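Local coordinates for protein superoxide dismutase [Fe] (Sulfolobus solfataricus, PDB 1WB7) that converts superoxide radicals into hydrogen peroxide and molecular oxygen, using one iron ion per subunit of a homotetramer, at residues T126-L130 against I168-F172; T133-Y139 against I149-H155; I163-L167 against K203-Y207. The protein carries 1 engineered substitution. The contacts are given in a common frame with arbitrary orientation. Residues are numbered along the deposited sequence.

Interaction 1: residues T126-L130 against I168-F172; sequences TANSL and ILDEF. With FE (Fe (III) ion), chain C.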
loop_
_atom_site.group_PDB
_atom_site.type_symbol
_atom_site.label_atom_id
_atom_site.label_comp_id
_atom_site.label_asym_id
_atom_site.label_seq_id
_atom_site.Cartn_x
_atom_site.Cartn_y
_atom_site.Cartn_z
ATOM N N THR A 126 -15.222 -8.835 -9.623
ATOM C CA THR A 126 -13.901 -8.436 -9.167
ATOM C C THR A 126 -13.815 -6.921 -9.020
ATOM O O THR A 126 -13.237 -6.419 -8.058
ATOM C CB THR A 126 -12.814 -8.944 -10.135
ATOM O OG1 THR A 126 -12.905 -10.371 -10.233
ATOM C CG2 THR A 126 -11.433 -8.584 -9.629
ATOM N N ALA A 127 -14.409 -6.194 -9.961
ATOM C CA ALA A 127 -14.397 -4.740 -9.900
ATOM C C ALA A 127 -15.120 -4.245 -8.643
ATOM O O ALA A 127 -14.648 -3.333 -7.972
ATOM C CB ALA A 127 -15.056 -4.155 -11.142
ATOM N N ASN A 128 -16.261 -4.849 -8.325
ATOM C CA ASN A 128 -17.022 -4.432 -7.155
ATOM C C ASN A 128 -16.377 -4.819 -5.832
ATOM O O ASN A 128 -16.702 -4.243 -4.800
ATOM C CB ASN A 128 -18.449 -4.990 -7.204
ATOM C CG ASN A 128 -19.292 -4.350 -8.292
ATOM O OD1 ASN A 128 -19.228 -3.142 -8.510
ATOM N ND2 ASN A 128 -20.097 -5.156 -8.971
ATOM N N SER A 129 -15.464 -5.784 -5.859
ATOM C CA SER A 129 -14.799 -6.225 -4.638
ATOM C C SER A 129 -13.683 -5.271 -4.225
ATOM O O SER A 129 -13.154 -5.365 -3.118
ATOM C CB SER A 129 -14.194 -7.618 -4.830
ATOM O OG SER A 129 -13.027 -7.556 -5.640
ATOM N N LEU A 130 -13.321 -4.356 -5.118
ATOM C CA LEU A 130 -12.249 -3.408 -4.832
ATOM C C LEU A 130 -12.516 -2.579 -3.583
ATOM O O LEU A 130 -13.478 -1.818 -3.528
ATOM C CB LEU A 130 -12.030 -2.473 -6.022
ATOM C CG LEU A 130 -11.105 -1.277 -5.771
ATOM C CD1 LEU A 130 -9.719 -1.766 -5.376
ATOM C CD2 LEU A 130 -11.034 -0.412 -7.014
ATOM N N ILE A 168 -9.943 -1.210 -19.191
ATOM C CA ILE A 168 -9.670 -0.442 -17.991
ATOM C C ILE A 168 -10.904 0.295 -17.499
ATOM O O ILE A 168 -11.578 0.992 -18.262
ATOM C CB ILE A 168 -8.498 0.556 -18.203
ATOM C CG1 ILE A 168 -8.266 1.349 -16.911
ATOM C CG2 ILE A 168 -8.783 1.480 -19.379
ATOM C CD1 ILE A 168 -6.902 2.026 -16.838
ATOM N N LEU A 169 -11.203 0.116 -16.214
ATOM C CA LEU A 169 -12.356 0.758 -15.590
ATOM C C LEU A 169 -11.917 1.617 -14.406
ATOM O O LEU A 169 -11.295 1.114 -13.470
ATOM C CB LEU A 169 -13.345 -0.306 -15.106
ATOM C CG LEU A 169 -14.491 0.156 -14.201
ATOM C CD1 LEU A 169 -15.397 1.123 -14.953
ATOM C CD2 LEU A 169 -15.283 -1.063 -13.733
ATOM N N ASP A 170 -12.239 2.906 -14.448
ATOM C CA ASP A 170 -11.883 3.819 -13.364
ATOM C C ASP A 170 -12.851 3.640 -12.191
ATOM O O ASP A 170 -14.070 3.752 -12.354
ATOM C CB ASP A 170 -11.946 5.271 -13.846
ATOM C CG ASP A 170 -11.423 6.255 -12.809
ATOM O OD1 ASP A 170 -11.129 5.837 -11.668
ATOM O OD2 ASP A 170 -11.306 7.455 -13.133
ATOM N N GLU A 171 -12.311 3.376 -11.006
ATOM C CA GLU A 171 -13.160 3.195 -9.845
ATOM C C GLU A 171 -12.957 4.226 -8.739
ATOM O O GLU A 171 -13.310 3.983 -7.591
ATOM C CB GLU A 171 -13.005 1.777 -9.286
ATOM C CG GLU A 171 -13.536 0.704 -10.228
ATOM C CD GLU A 171 -13.597 -0.664 -9.581
ATOM O OE1 GLU A 171 -14.416 -0.852 -8.653
ATOM O OE2 GLU A 171 -12.823 -1.547 -9.997
ATOM N N PHE A 172 -12.368 5.370 -9.078
ATOM C CA PHE A 172 -12.222 6.434 -8.093
ATOM C C PHE A 172 -13.635 6.990 -8.029
ATOM O O PHE A 172 -14.383 6.886 -8.997
ATOM C CB PHE A 172 -11.261 7.525 -8.573
ATOM C CG PHE A 172 -9.863 7.375 -8.043
ATOM C CD1 PHE A 172 -9.075 6.286 -8.415
ATOM C CD2 PHE A 172 -9.342 8.310 -7.151
ATOM C CE1 PHE A 172 -7.779 6.133 -7.903
ATOM C CE2 PHE A 172 -8.052 8.164 -6.633
ATOM C CZ PHE A 172 -7.268 7.075 -7.009
HETATM FE FE FE C . -10.476 9.157 -12.708
HETATM O O HOH W 1 -9.128 8.009 -11.120
#
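The polar part of this contact turns on the carboxylate of E171. Its OE1 lies 2.6 Å from the backbone O of A127, and R184 is at best a long, weak ion partner for the same group. A127 CB and L130 CD2 pack against the end of the E171 side chain, 3.6 Å from E171 OE2 and E171 CD respectively, while A127 CB and L169 CD2, 4.0 Å apart, make the apolar side-chain contact. With 173 Å² covered in all, the end of helix 116-128 and the turn after it lie against the end of strand 165-170 and E171 just beyond it; the strand is an edge strand of the three-stranded antiparallel sheet in the alpha/beta C-terminal domain of Fe/Mn superoxide dismutases. L169 and E171 point toward the helix, whereas D170 between them serves the metal. Its OD2 binds FE at 1.9 Å, alongside H33, H84, H174 and water 1, which stands 2.4 Å from FE. D170 OD1 accepts a hydrogen bond from F172 N (2.9 Å), closing an Asx turn, and takes a weak one from water 1 at 3.0 Å. On the helix side, S129 OG donates to T126 O (2.7 Å) and is also hydrogen-bonded to Q68 of a neighbouring subunit.

Interaction 2: residues T133-Y139 against I149-H155; sequences TGWAVLY and IMTFENH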
loop_
_atom_site.group_PDB
_atom_site.type_symbol
_atom_site.label_atom_id
_atom_site.label_comp_id
_atom_site.label_asym_id
_atom_site.label_seq_id
_atom_site.Cartn_x
_atom_site.Cartn_y
_atom_site.Cartn_z
ATOM N N THR A 133 -10.844 3.278 -3.472
ATOM C CA THR A 133 -10.709 3.798 -4.821
ATOM C C THR A 133 -9.583 3.118 -5.598
ATOM O O THR A 133 -8.632 2.597 -5.015
ATOM C CB THR A 133 -10.479 5.327 -4.805
ATOM O OG1 THR A 133 -9.366 5.645 -3.963
ATOM C CG2 THR A 133 -11.711 6.033 -4.282
ATOM N N GLY A 134 -9.704 3.126 -6.921
ATOM C CA GLY A 134 -8.698 2.495 -7.746
ATOM C C GLY A 134 -9.215 2.187 -9.135
ATOM O O GLY A 134 -9.995 2.961 -9.699
ATOM N N TRP A 135 -8.790 1.049 -9.677
ATOM C CA TRP A 135 -9.170 0.636 -11.022
ATOM C C TRP A 135 -9.345 -0.870 -11.139
ATOM O O TRP A 135 -8.882 -1.640 -10.294
ATOM C CB TRP A 135 -8.087 1.028 -12.038
ATOM C CG TRP A 135 -7.662 2.450 -12.013
ATOM C CD1 TRP A 135 -6.924 3.070 -11.049
ATOM C CD2 TRP A 135 -7.974 3.450 -12.991
ATOM N NE1 TRP A 135 -6.759 4.399 -11.363
ATOM C CE2 TRP A 135 -7.395 4.660 -12.550
ATOM C CE3 TRP A 135 -8.688 3.441 -14.196
ATOM C CZ2 TRP A 135 -7.508 5.856 -13.272
ATOM C CZ3 TRP A 135 -8.803 4.631 -14.917
ATOM C CH2 TRP A 135 -8.215 5.822 -14.449
ATOM N N ALA A 136 -10.009 -1.274 -12.215
ATOM C CA ALA A 136 -10.200 -2.682 -12.531
ATOM C C ALA A 136 -9.708 -2.764 -13.970
ATOM O O ALA A 136 -10.129 -1.976 -14.821
ATOM C CB ALA A 136 -11.666 -3.062 -12.442
ATOM N N VAL A 137 -8.793 -3.685 -14.245
ATOM C CA VAL A 137 -8.276 -3.812 -15.598
ATOM C C VAL A 137 -8.184 -5.253 -16.061
ATOM O O VAL A 137 -8.176 -6.189 -15.262
ATOM C CB VAL A 137 -6.846 -3.212 -15.737
ATOM C CG1 VAL A 137 -6.836 -1.740 -15.353
ATOM C CG2 VAL A 137 -5.868 -3.995 -14.878
ATOM N N LEU A 138 -8.120 -5.413 -17.375
ATOM C CA LEU A 138 -7.948 -6.719 -17.977
ATOM C C LEU A 138 -6.623 -6.590 -18.704
ATOM O O LEU A 138 -6.472 -5.765 -19.615
ATOM C CB LEU A 138 -9.055 -7.038 -18.982
ATOM C CG LEU A 138 -8.850 -8.421 -19.608
ATOM C CD1 LEU A 138 -8.941 -9.476 -18.509
ATOM C CD2 LEU A 138 -9.895 -8.680 -20.689
ATOM N N TYR A 139 -5.649 -7.377 -18.269
ATOM C CA TYR A 139 -4.333 -7.368 -18.880
ATOM C C TYR A 139 -4.247 -8.466 -19.914
ATOM O O TYR A 139 -5.017 -9.428 -19.893
ATOM C CB TYR A 139 -3.239 -7.708 -17.866
ATOM C CG TYR A 139 -2.792 -6.620 -16.932
ATOM C CD1 TYR A 139 -2.134 -5.491 -17.408
ATOM C CD2 TYR A 139 -2.952 -6.761 -15.556
ATOM C CE1 TYR A 139 -1.638 -4.533 -16.536
ATOM C CE2 TYR A 139 -2.458 -5.807 -14.673
ATOM C CZ TYR A 139 -1.801 -4.698 -15.171
ATOM O OH TYR A 139 -1.286 -3.770 -14.298
ATOM N N ILE A 149 -7.174 -10.541 -15.023
ATOM C CA ILE A 149 -7.965 -9.501 -14.374
ATOM C C ILE A 149 -7.180 -8.983 -13.164
ATOM O O ILE A 149 -6.450 -9.732 -12.521
ATOM C CB ILE A 149 -9.320 -10.050 -13.878
ATOM C CG1 ILE A 149 -10.241 -10.338 -15.067
ATOM C CG2 ILE A 149 -9.968 -9.054 -12.939
ATOM C CD1 ILE A 149 -11.512 -11.084 -14.684
ATOM N N MET A 150 -7.325 -7.699 -12.861
ATOM C CA MET A 150 -6.629 -7.122 -11.725
ATOM C C MET A 150 -7.313 -5.852 -11.262
ATOM O O MET A 150 -7.915 -5.136 -12.061
ATOM C CB MET A 150 -5.176 -6.806 -12.102
ATOM C CG MET A 150 -4.318 -6.225 -10.975
ATOM S SD MET A 150 -4.213 -7.291 -9.517
ATOM C CE MET A 150 -3.618 -8.821 -10.251
ATOM N N THR A 151 -7.246 -5.593 -9.960
ATOM C CA THR A 151 -7.800 -4.363 -9.411
ATOM C C THR A 151 -6.614 -3.588 -8.842
ATOM O O THR A 151 -5.743 -4.163 -8.179
ATOM C CB THR A 151 -8.848 -4.608 -8.275
ATOM O OG1 THR A 151 -8.301 -5.489 -7.284
ATOM C CG2 THR A 151 -10.139 -5.192 -8.840
ATOM N N PHE A 152 -6.571 -2.293 -9.137
ATOM C CA PHE A 152 -5.515 -1.411 -8.641
ATOM C C PHE A 152 -6.099 -0.656 -7.451
ATOM O O PHE A 152 -7.298 -0.368 -7.422
ATOM C CB PHE A 152 -5.131 -0.341 -9.678
ATOM C CG PHE A 152 -4.523 -0.872 -10.950
ATOM C CD1 PHE A 152 -4.351 -0.019 -12.042
ATOM C CD2 PHE A 152 -4.131 -2.203 -11.073
ATOM C CE1 PHE A 152 -3.802 -0.481 -13.239
ATOM C CE2 PHE A 152 -3.579 -2.672 -12.265
ATOM C CZ PHE A 152 -3.414 -1.811 -13.350
ATOM N N GLU A 153 -5.261 -0.349 -6.473
ATOM C CA GLU A 153 -5.693 0.453 -5.336
ATOM C C GLU A 153 -4.955 1.763 -5.615
ATOM O O GLU A 153 -3.742 1.765 -5.855
ATOM C CB GLU A 153 -5.279 -0.203 -4.018
ATOM C CG GLU A 153 -6.063 -1.489 -3.777
ATOM C CD GLU A 153 -5.587 -2.286 -2.581
ATOM O OE1 GLU A 153 -5.716 -3.525 -2.627
ATOM O OE2 GLU A 153 -5.096 -1.691 -1.595
ATOM N N ASN A 154 -5.700 2.864 -5.617
ATOM C CA ASN A 154 -5.159 4.172 -5.964
ATOM C C ASN A 154 -4.729 3.994 -7.432
ATOM O O ASN A 154 -5.208 3.082 -8.101
ATOM C CB ASN A 154 -3.966 4.549 -5.079
ATOM C CG ASN A 154 -3.691 6.054 -5.085
ATOM O OD1 ASN A 154 -3.798 6.713 -6.123
ATOM N ND2 ASN A 154 -3.327 6.599 -3.929
ATOM N N HIS A 155 -3.838 4.834 -7.944
ATOM C CA HIS A 155 -3.420 4.708 -9.343
ATOM C C HIS A 155 -2.180 3.841 -9.548
ATOM O O HIS A 155 -1.910 3.391 -10.655
ATOM C CB HIS A 155 -3.086 6.086 -9.938
ATOM C CG HIS A 155 -4.200 7.083 -9.862
ATOM N ND1 HIS A 155 -5.441 6.861 -10.418
ATOM C CD2 HIS A 155 -4.243 8.326 -9.329
ATOM C CE1 HIS A 155 -6.200 7.925 -10.231
ATOM N NE2 HIS A 155 -5.498 8.829 -9.573
#
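Five backbone hydrogen bonds pair strands 134-140 and 147-153 as an antiparallel beta hairpin, the central strand and one edge of the three-stranded sheet in the C-terminal domain. W135 and F152 form one hydrogen-bonded pair (W135 N to F152 O 3.1 Å, F152 N to W135 O 2.7 Å), V137 and M150 the next (V137 N to M150 O 2.8 Å, M150 N to V137 O 3.0 Å); N154 N to T133 O, 3.0 Å, extends the pattern beyond the strand end. A side-chain bond joins them: W135 NE1 donates to H155 ND1 at 2.9 Å, linking the two segments beside the iron site, where the indole also meets the metal ligands H84 and D170. H155 in turn stacks on F172 and meets the ring of the engineered F41. G134 comes so close to the opposite strand, its CA 3.2 Å from F152 O in a CA-H...O contact, that a CB would clash with that oxygen; its backbone angles alone also call for glycine. W135, V137, M150 and F152 share one face, on which V137 CG2 packs on F152 CZ (3.6 Å) and W135 CB on F152 CD1 (3.9 Å). A136, L138, I149 and T151 occupy the other, covered by helix 116-128. At the tetramer interfaces, E153 forms a salt bridge with R72 of one neighbouring subunit, and T151 bonds Q68 of another. Y139 OH, hydrogen-bonded to I160 N, sits at the rim of the F152 ring, 3.0 Å from F152 CZ.

Interaction 3: residues I163-L167 against K203-Y207; sequences IPIIL and KLQKY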
loop_
_atom_site.group_PDB
_atom_site.type_symbol
_atom_site.label_atom_id
_atom_site.label_comp_id
_atom_site.label_asym_id
_atom_site.label_seq_id
_atom_site.Cartn_x
_atom_site.Cartn_y
_atom_site.Cartn_z
ATOM N N ILE A 163 3.271 -5.573 -18.782
ATOM C CA ILE A 163 2.230 -6.005 -19.710
ATOM C C ILE A 163 1.156 -4.958 -20.002
ATOM O O ILE A 163 0.860 -4.097 -19.172
ATOM C CB ILE A 163 1.570 -7.332 -19.257
ATOM C CG1 ILE A 163 0.957 -7.185 -17.869
ATOM C CG2 ILE A 163 2.610 -8.444 -19.257
ATOM C CD1 ILE A 163 0.355 -8.468 -17.363
ATOM N N PRO A 164 0.557 -5.026 -21.203
ATOM C CA PRO A 164 -0.485 -4.108 -21.668
ATOM C C PRO A 164 -1.881 -4.271 -21.077
ATOM O O PRO A 164 -2.345 -5.381 -20.807
ATOM C CB PRO A 164 -0.476 -4.329 -23.178
ATOM C CG PRO A 164 -0.188 -5.790 -23.284
ATOM C CD PRO A 164 0.939 -5.964 -22.280
ATOM N N ILE A 165 -2.538 -3.132 -20.893
ATOM C CA ILE A 165 -3.896 -3.066 -20.373
ATOM C C ILE A 165 -4.814 -3.061 -21.589
ATOM O O ILE A 165 -4.650 -2.244 -22.506
ATOM C CB ILE A 165 -4.096 -1.767 -19.551
ATOM C CG1 ILE A 165 -3.308 -1.875 -18.239
ATOM C CG2 ILE A 165 -5.582 -1.505 -19.308
ATOM C CD1 ILE A 165 -3.120 -0.559 -17.518
ATOM N N ILE A 166 -5.774 -3.981 -21.605
ATOM C CA ILE A 166 -6.702 -4.093 -22.724
ATOM C C ILE A 166 -8.037 -3.470 -22.374
ATOM O O ILE A 166 -8.665 -2.800 -23.195
ATOM C CB ILE A 166 -6.918 -5.568 -23.093
ATOM C CG1 ILE A 166 -5.570 -6.204 -23.423
ATOM C CG2 ILE A 166 -7.883 -5.684 -24.266
ATOM C CD1 ILE A 166 -4.836 -5.511 -24.558
ATOM N N LEU A 167 -8.456 -3.697 -21.138
ATOM C CA LEU A 167 -9.712 -3.176 -20.621
ATOM C C LEU A 167 -9.375 -2.398 -19.353
ATOM O O LEU A 167 -8.598 -2.867 -18.528
ATOM C CB LEU A 167 -10.643 -4.335 -20.257
ATOM C CG LEU A 167 -12.048 -4.458 -20.838
ATOM C CD1 LEU A 167 -12.848 -5.403 -19.941
ATOM C CD2 LEU A 167 -12.730 -3.103 -20.921
ATOM N N LYS A 203 -5.778 -3.080 -29.919
ATOM C CA LYS A 203 -4.601 -3.080 -29.053
ATOM C C LYS A 203 -4.082 -4.498 -28.844
ATOM O O LYS A 203 -2.879 -4.734 -28.912
ATOM C CB LYS A 203 -4.921 -2.442 -27.700
ATOM C CG LYS A 203 -3.694 -2.265 -26.814
ATOM C CD LYS A 203 -4.002 -1.424 -25.585
ATOM C CE LYS A 203 -2.740 -1.149 -24.772
ATOM N NZ LYS A 203 -3.036 -0.312 -23.569
ATOM N N LEU A 204 -4.982 -5.445 -28.593
ATOM C CA LEU A 204 -4.563 -6.829 -28.395
ATOM C C LEU A 204 -3.774 -7.335 -29.600
ATOM O O LEU A 204 -2.730 -7.968 -29.444
ATOM C CB LEU A 204 -5.769 -7.740 -28.178
ATOM C CG LEU A 204 -5.417 -9.234 -28.159
ATOM C CD1 LEU A 204 -4.497 -9.533 -26.976
ATOM C CD2 LEU A 204 -6.686 -10.071 -28.080
ATOM N N GLN A 205 -4.287 -7.065 -30.799
ATOM C CA GLN A 205 -3.633 -7.493 -32.036
ATOM C C GLN A 205 -2.148 -7.143 -32.061
ATOM O O GLN A 205 -1.322 -7.938 -32.499
ATOM C CB GLN A 205 -4.314 -6.850 -33.248
ATOM C CG GLN A 205 -5.573 -7.556 -33.723
ATOM C CD GLN A 205 -5.311 -8.994 -34.134
ATOM O OE1 GLN A 205 -4.270 -9.304 -34.718
ATOM N NE2 GLN A 205 -6.262 -9.878 -33.846
ATOM N N LYS A 206 -1.820 -5.946 -31.588
ATOM C CA LYS A 206 -0.440 -5.488 -31.560
ATOM C C LYS A 206 0.511 -6.404 -30.793
ATOM O O LYS A 206 1.716 -6.381 -31.037
ATOM C CB LYS A 206 -0.373 -4.086 -30.956
ATOM C CG LYS A 206 -0.935 -2.983 -31.842
ATOM C CD LYS A 206 -0.984 -1.657 -31.083
ATOM C CE LYS A 206 0.347 -1.358 -30.389
ATOM N NZ LYS A 206 0.256 -0.205 -29.445
ATOM N N TYR A 207 -0.013 -7.202 -29.866
ATOM C CA TYR A 207 0.845 -8.088 -29.083
ATOM C C TYR A 207 0.725 -9.554 -29.471
ATOM O O TYR A 207 1.240 -10.431 -28.778
ATOM C CB TYR A 207 0.554 -7.926 -27.585
ATOM C CG TYR A 207 0.712 -6.506 -27.099
ATOM C CD1 TYR A 207 -0.290 -5.566 -27.313
ATOM C CD2 TYR A 207 1.886 -6.085 -26.475
ATOM C CE1 TYR A 207 -0.130 -4.243 -26.928
ATOM C CE2 TYR A 207 2.057 -4.756 -26.082
ATOM C CZ TYR A 207 1.042 -3.844 -26.314
ATOM O OH TYR A 207 1.192 -2.528 -25.936
#
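A mixed polar and apolar contact fastens the C-terminal end of helix 197-205, with the turn after it, to the chain entering strand 165-170. K203 stretches its side chain fully, all four chi angles near 180°, and its NZ donates to the backbone O of I165 at 2.7 Å. The same ammonium forms a salt bridge with E162 of a neighbouring subunit, whose carboxylate also accepts from I165 N, so the lysine ties helix, strand and subunit interface together. The strand belongs to the three-stranded antiparallel sheet of the Fe/Mn superoxide dismutase C-terminal domain. It is interrupted here by a classic beta bulge, in which I166 and L167 both face L138 of the central strand. From the bulge, I166 CD1 lies 4.1 Å from K203 CG and 4.4 Å from L204 CB. The second apolar patch is a CH-pi contact: P164 CG sits 3.6 Å from the centroid of the Y207 ring, almost exactly over its face, and P164 CB approaches Y207 CZ to 3.5 Å. In the turn that follows the helix, Y207 N bonds L204 O at 2.9 Å.

Overall arrangement
All three contacts meet on the three-stranded sheet of order 147-153, 134-140, 165-170. Along the chain, interaction 2 falls entirely between the two segments of interaction 1, whereas interactions 1 and 3 alternate, sharing strand 165-170 at its two ends. The centres of interactions 1 and 2 are about 6 Å apart, joined by probable hydrogen bonds E171 N to G134 O and L169 N to A136 O. Interaction 3 lies, centre to centre, about 15 Å from interaction 2, joined to it by probable backbone hydrogen bonds from L138 to I166 and L167, and 19 Å from interaction 1. Strand 165-170 carries the iron ligand D170 at one end and meets helix 197-205 near the other; each contact also reaches a neighbouring subunit.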